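Local coordinates for major capsid protein (Paramecium bursaria Chlorella virus 1, PDB 5TIP) that self-assembles as trimers into the large icosahedral capsid of the virus, as its main structural, glycosylated building block, at residues Arg103-Trp111 against Leu226-Gly234. Sequence-based numbering, arbitrary orientation.
Sequences RIDKHYNDW and LIEQLQFTG
Leu-230 lies with both methyls over one face of the Trp-111 indole: CD1 sits 3.7 Å from the centroid of the six-membered ring, nearly on its normal, a CH-pi contact, while CD2 rests 3.5 Å from Trp-111 CG. The anti placement of Leu-230 CG (chi1 178°) carries the methyls out over the indole, and CB meets the His-107 ring obliquely. The backbone of the same residue is held by Asp-105, whose OD1 accepts hydrogen bonds from Leu-230 N (3.1 Å), on its syn side, and from Lys-106 N, which arrives from the opposite face of the carboxylate. Asp-105 OD2 accepts one from His-107 NE2 (2.8 Å), well above that plane, and one from a water shared with Glu-228 O, so several donors fix this buried carboxylate. One residue back on each strand, Gln-229 NE2 gives an almost straight bond to Ile-104 O (3.0 Å, 172°), the acceptor close to the Gln-229 amide plane. At the far end Phe-232 CD2 sits over one face of the Tyr-108 ring, 3.6 Å from Tyr-108 CE1, the planes inclined at 58°. The contact joins the two jelly-roll domains: strand 102-108, paired with 92-99, and the start of helix 109-119 pack against strand 223-237, which pairs with 412-426.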
ATOM      1  N   ARG A 103     -23.274  20.065 -18.746  1.00 27.52           N
ATOM      2  CA  ARG A 103     -22.107  19.224 -18.517  1.00 25.75           C
ATOM      3  C   ARG A 103     -21.531  19.493 -17.133  1.00 28.72           C
ATOM      4  O   ARG A 103     -21.215  20.637 -16.791  1.00 30.74           O
ATOM      5  CB  ARG A 103     -21.044  19.477 -19.584  1.00 24.08           C
ATOM      6  CG  ARG A 103     -19.744  18.734 -19.335  1.00 21.82           C
ATOM      7  CD  ARG A 103     -18.642  19.207 -20.264  1.00 25.00           C
ATOM      8  NE  ARG A 103     -18.914  18.882 -21.660  1.00 28.64           N
ATOM      9  CZ  ARG A 103     -18.069  19.120 -22.656  1.00 32.08           C
ATOM     10  NH1 ARG A 103     -16.895  19.685 -22.409  1.00 34.91           N
ATOM     11  NH2 ARG A 103     -18.395  18.794 -23.900  1.00 32.00           N
ATOM     12  N   ILE A 104     -21.385  18.435 -16.341  1.00 26.38           N
ATOM     13  CA  ILE A 104     -20.776  18.550 -15.021  1.00 22.89           C
ATOM     14  C   ILE A 104     -19.284  18.256 -15.075  1.00 23.42           C
ATOM     15  O   ILE A 104     -18.486  18.931 -14.421  1.00 23.84           O
ATOM     16  CB  ILE A 104     -21.501  17.615 -14.035  1.00 23.03           C
ATOM     17  CG1 ILE A 104     -23.005  17.887 -14.064  1.00 20.71           C
ATOM     18  CG2 ILE A 104     -20.958  17.792 -12.629  1.00 25.68           C
ATOM     19  CD1 ILE A 104     -23.377  19.306 -13.705  1.00 22.81           C
ATOM     20  N   ASP A 105     -18.891  17.258 -15.860  1.00 24.07           N
ATOM     21  CA  ASP A 105     -17.490  16.893 -16.003  1.00 25.56           C
ATOM     22  C   ASP A 105     -17.349  16.062 -17.268  1.00 25.84           C
ATOM     23  O   ASP A 105     -18.322  15.485 -17.761  1.00 26.87           O
ATOM     24  CB  ASP A 105     -16.988  16.119 -14.779  1.00 29.46           C
ATOM     25  CG  ASP A 105     -15.483  16.176 -14.629  1.00 35.08           C
ATOM     26  OD1 ASP A 105     -14.828  16.858 -15.445  1.00 37.67           O
ATOM     27  OD2 ASP A 105     -14.955  15.537 -13.694  1.00 36.62           O
ATOM     28  N   LYS A 106     -16.127  16.008 -17.793  1.00 24.66           N
ATOM     29  CA  LYS A 106     -15.852  15.196 -18.970  1.00 24.35           C
ATOM     30  C   LYS A 106     -14.423  14.687 -18.892  1.00 22.85           C
ATOM     31  O   LYS A 106     -13.493  15.470 -18.683  1.00 25.65           O
ATOM     32  CB  LYS A 106     -16.070  15.989 -20.264  1.00 26.25           C
ATOM     33  CG  LYS A 106     -15.775  15.192 -21.524  1.00 28.56           C
ATOM     34  CD  LYS A 106     -16.172  15.954 -22.779  1.00 30.38           C
ATOM     35  CE  LYS A 106     -15.932  15.119 -24.028  1.00 30.75           C
ATOM     36  NZ  LYS A 106     -16.400  15.810 -25.261  1.00 32.00           N
ATOM     37  N   HIS A 107     -14.256  13.379 -19.066  1.00 25.99           N
ATOM     38  CA  HIS A 107     -12.962  12.727 -18.966  1.00 24.44           C
ATOM     39  C   HIS A 107     -12.567  12.119 -20.307  1.00 23.37           C
ATOM     40  O   HIS A 107     -13.395  11.949 -21.204  1.00 23.96           O
ATOM     41  CB  HIS A 107     -12.987  11.649 -17.880  1.00 21.02           C
ATOM     42  CG  HIS A 107     -13.186  12.194 -16.499  1.00 21.20           C
ATOM     43  ND1 HIS A 107     -13.312  11.385 -15.392  1.00 21.40           N
ATOM     44  CD2 HIS A 107     -13.279  13.468 -16.048  1.00 22.05           C
ATOM     45  CE1 HIS A 107     -13.477  12.136 -14.317  1.00 21.06           C
ATOM     46  NE2 HIS A 107     -13.460  13.403 -14.688  1.00 21.41           N
ATOM     47  N   TYR A 108     -11.282  11.797 -20.432  1.00 22.92           N
ATOM     48  CA  TYR A 108     -10.725  11.243 -21.657  1.00 24.15           C
ATOM     49  C   TYR A 108      -9.863  10.038 -21.305  1.00 25.08           C
ATOM     50  O   TYR A 108      -9.410   9.890 -20.168  1.00 30.84           O
ATOM     51  CB  TYR A 108      -9.897  12.291 -22.415  1.00 24.25           C
ATOM     52  CG  TYR A 108     -10.625  13.604 -22.616  1.00 24.88           C
ATOM     53  CD1 TYR A 108     -10.588  14.594 -21.642  1.00 26.14           C
ATOM     54  CD2 TYR A 108     -11.357  13.849 -23.769  1.00 24.57           C
ATOM     55  CE1 TYR A 108     -11.254  15.792 -21.812  1.00 27.73           C
ATOM     56  CE2 TYR A 108     -12.026  15.047 -23.948  1.00 27.60           C
ATOM     57  CZ  TYR A 108     -11.971  16.015 -22.967  1.00 29.36           C
ATOM     58  OH  TYR A 108     -12.633  17.209 -23.135  1.00 33.12           O
ATOM     59  N   ASN A 109      -9.635   9.168 -22.296  1.00 24.22           N
ATOM     60  CA  ASN A 109      -8.865   7.956 -22.029  1.00 23.97           C
ATOM     61  C   ASN A 109      -7.432   8.277 -21.620  1.00 26.42           C
ATOM     62  O   ASN A 109      -6.848   7.560 -20.801  1.00 31.24           O
ATOM     63  CB  ASN A 109      -8.880   7.021 -23.241  1.00 20.07           C
ATOM     64  CG  ASN A 109      -8.379   7.682 -24.504  1.00 28.45           C
ATOM     65  OD1 ASN A 109      -7.994   8.850 -24.500  1.00 34.78           O
ATOM     66  ND2 ASN A 109      -8.370   6.931 -25.599  1.00 27.46           N
ATOM     67  N   ASP A 110      -6.849   9.347 -22.168  1.00 24.70           N
ATOM     68  CA  ASP A 110      -5.501   9.719 -21.755  1.00 22.23           C
ATOM     69  C   ASP A 110      -5.488  10.244 -20.326  1.00 26.00           C
ATOM     70  O   ASP A 110      -4.463  10.144 -19.640  1.00 26.40           O
ATOM     71  CB  ASP A 110      -4.909  10.751 -22.714  1.00 24.32           C
ATOM     72  CG  ASP A 110      -3.452  11.060 -22.412  1.00 28.52           C
ATOM     73  OD1 ASP A 110      -2.596  10.177 -22.629  1.00 30.58           O
ATOM     74  OD2 ASP A 110      -3.160  12.186 -21.957  1.00 29.85           O
ATOM     75  N   TRP A 111      -6.604  10.806 -19.856  1.00 25.27           N
ATOM     76  CA  TRP A 111      -6.690  11.157 -18.443  1.00 26.03           C
ATOM     77  C   TRP A 111      -6.760   9.908 -17.576  1.00 26.70           C
ATOM     78  O   TRP A 111      -6.117   9.841 -16.522  1.00 27.45           O
ATOM     79  CB  TRP A 111      -7.901  12.046 -18.178  1.00 24.91           C
ATOM     80  CG  TRP A 111      -8.165  12.188 -16.714  1.00 21.96           C
ATOM     81  CD1 TRP A 111      -9.255  11.741 -16.031  1.00 19.30           C
ATOM     82  CD2 TRP A 111      -7.304  12.796 -15.745  1.00 20.99           C
ATOM     83  NE1 TRP A 111      -9.133  12.043 -14.695  1.00 20.50           N
ATOM     84  CE2 TRP A 111      -7.943  12.691 -14.494  1.00 20.82           C
ATOM     85  CE3 TRP A 111      -6.057  13.425 -15.814  1.00 20.67           C
ATOM     86  CZ2 TRP A 111      -7.379  13.192 -13.324  1.00 20.94           C
ATOM     87  CZ3 TRP A 111      -5.498  13.920 -14.651  1.00 20.12           C
ATOM     88  CH2 TRP A 111      -6.159  13.801 -13.423  1.00 20.26           C
ATOM     89  N   LEU A 226     -19.330  19.947  -2.626  1.00 27.61           N
ATOM     90  CA  LEU A 226     -18.026  20.416  -3.090  1.00 28.45           C
ATOM     91  C   LEU A 226     -17.438  19.310  -3.953  1.00 30.80           C
ATOM     92  O   LEU A 226     -16.971  18.290  -3.442  1.00 35.82           O
ATOM     93  CB  LEU A 226     -17.117  20.762  -1.917  1.00 27.12           C
ATOM     94  CG  LEU A 226     -15.745  21.343  -2.272  1.00 25.27           C
ATOM     95  CD1 LEU A 226     -15.885  22.656  -3.027  1.00 23.98           C
ATOM     96  CD2 LEU A 226     -14.891  21.523  -1.026  1.00 27.73           C
ATOM     97  N   ILE A 227     -17.468  19.507  -5.266  1.00 29.57           N
ATOM     98  CA  ILE A 227     -17.088  18.474  -6.216  1.00 27.96           C
ATOM     99  C   ILE A 227     -15.765  18.851  -6.873  1.00 26.82           C
ATOM    100  O   ILE A 227     -15.254  19.959  -6.714  1.00 28.70           O
ATOM    101  CB  ILE A 227     -18.181  18.235  -7.277  1.00 27.31           C
ATOM    102  CG1 ILE A 227     -18.211  19.389  -8.282  1.00 27.85           C
ATOM    103  CG2 ILE A 227     -19.538  18.072  -6.616  1.00 28.18           C
ATOM    104  CD1 ILE A 227     -19.141  19.156  -9.450  1.00 28.04           C
ATOM    105  N   GLU A 228     -15.215  17.906  -7.627  1.00 27.88           N
ATOM    106  CA  GLU A 228     -13.994  18.117  -8.385  1.00 25.10           C
ATOM    107  C   GLU A 228     -14.293  17.967  -9.869  1.00 25.22           C
ATOM    108  O   GLU A 228     -15.173  17.199 -10.268  1.00 26.90           O
ATOM    109  CB  GLU A 228     -12.901  17.134  -7.958  1.00 25.63           C
ATOM    110  CG  GLU A 228     -12.453  17.331  -6.522  1.00 31.07           C
ATOM    111  CD  GLU A 228     -11.343  16.387  -6.111  1.00 36.04           C
ATOM    112  OE1 GLU A 228     -10.765  15.725  -6.998  1.00 38.20           O
ATOM    113  OE2 GLU A 228     -11.055  16.300  -4.898  1.00 35.46           O
ATOM    114  N   GLN A 229     -13.549  18.710 -10.682  1.00 26.24           N
ATOM    115  CA  GLN A 229     -13.705  18.686 -12.126  1.00 22.04           C
ATOM    116  C   GLN A 229     -12.344  18.516 -12.778  1.00 18.70           C
ATOM    117  O   GLN A 229     -11.306  18.827 -12.191  1.00 24.60           O
ATOM    118  CB  GLN A 229     -14.355  19.973 -12.646  1.00 22.82           C
ATOM    119  CG  GLN A 229     -15.766  20.215 -12.168  1.00 23.13           C
ATOM    120  CD  GLN A 229     -16.298  21.548 -12.645  1.00 26.40           C
ATOM    121  OE1 GLN A 229     -15.751  22.600 -12.315  1.00 28.47           O
ATOM    122  NE2 GLN A 229     -17.357  21.511 -13.441  1.00 28.49           N
ATOM    123  N   LEU A 230     -12.360  18.019 -14.008  1.00 20.09           N
ATOM    124  CA  LEU A 230     -11.162  17.929 -14.823  1.00 21.29           C
ATOM    125  C   LEU A 230     -11.198  19.016 -15.887  1.00 22.49           C
ATOM    126  O   LEU A 230     -12.242  19.265 -16.498  1.00 23.09           O
ATOM    127  CB  LEU A 230     -11.037  16.553 -15.483  1.00 20.76           C
ATOM    128  CG  LEU A 230      -9.819  16.397 -16.398  1.00 19.02           C
ATOM    129  CD1 LEU A 230      -8.534  16.327 -15.586  1.00 18.70           C
ATOM    130  CD2 LEU A 230      -9.962  15.183 -17.300  1.00 19.07           C
ATOM    131  N   GLN A 231     -10.061  19.666 -16.099  1.00 22.11           N
ATOM    132  CA  GLN A 231      -9.917  20.662 -17.149  1.00 23.90           C
ATOM    133  C   GLN A 231      -8.892  20.166 -18.151  1.00 25.25           C
ATOM    134  O   GLN A 231      -7.807  19.715 -17.768  1.00 25.58           O
ATOM    135  CB  GLN A 231      -9.502  22.023 -16.586  1.00 27.17           C
ATOM    136  CG  GLN A 231     -10.499  22.614 -15.608  1.00 31.74           C
ATOM    137  CD  GLN A 231     -10.090  23.988 -15.114  1.00 31.93           C
ATOM    138  OE1 GLN A 231     -10.095  24.959 -15.870  1.00 34.55           O
ATOM    139  NE2 GLN A 231      -9.730  24.075 -13.839  1.00 31.21           N
ATOM    140  N   PHE A 232      -9.245  20.240 -19.430  1.00 26.18           N
ATOM    141  CA  PHE A 232      -8.354  19.825 -20.507  1.00 27.12           C
ATOM    142  C   PHE A 232      -8.826  20.508 -21.778  1.00 32.54           C
ATOM    143  O   PHE A 232      -9.948  20.263 -22.231  1.00 37.39           O
ATOM    144  CB  PHE A 232      -8.358  18.303 -20.664  1.00 26.51           C
ATOM    145  CG  PHE A 232      -7.543  17.809 -21.823  1.00 26.73           C
ATOM    146  CD1 PHE A 232      -6.160  17.839 -21.781  1.00 26.32           C
ATOM    147  CD2 PHE A 232      -8.164  17.306 -22.954  1.00 25.53           C
ATOM    148  CE1 PHE A 232      -5.412  17.381 -22.847  1.00 24.91           C
ATOM    149  CE2 PHE A 232      -7.422  16.849 -24.022  1.00 26.82           C
ATOM    150  CZ  PHE A 232      -6.043  16.886 -23.969  1.00 25.70           C
ATOM    151  N   THR A 233      -7.983  21.370 -22.341  1.00 32.53           N
ATOM    152  CA  THR A 233      -8.342  22.170 -23.502  1.00 34.39           C
ATOM    153  C   THR A 233      -7.810  21.591 -24.808  1.00 38.39           C
ATOM    154  O   THR A 233      -7.886  22.258 -25.844  1.00 41.47           O
ATOM    155  CB  THR A 233      -7.840  23.604 -23.329  1.00 36.59           C
ATOM    156  OG1 THR A 233      -6.407  23.605 -23.268  1.00 38.69           O
ATOM    157  CG2 THR A 233      -8.393  24.205 -22.046  1.00 35.90           C
ATOM    158  N   GLY A 234      -7.287  20.376 -24.786  1.00 35.59           N
ATOM    159  CA  GLY A 234      -6.710  19.780 -25.970  1.00 34.20           C
ATOM    160  C   GLY A 234      -5.194  19.695 -25.884  1.00 34.80           C
ATOM    161  O   GLY A 234      -4.543  20.345 -25.061  1.00 36.10           O
TER
HETATM  162  O   HOH W   1     -16.088  14.859 -11.529  1.00 26.87           O
HETATM  163  O   HOH W   2     -13.095  18.251 -18.993  1.00 52.54           O
HETATM  164  O   HOH W   3     -12.453  19.204 -21.047  1.00 32.24           O
HETATM  165  O   HOH W   4     -11.107  19.764 -24.528  1.00 62.06           O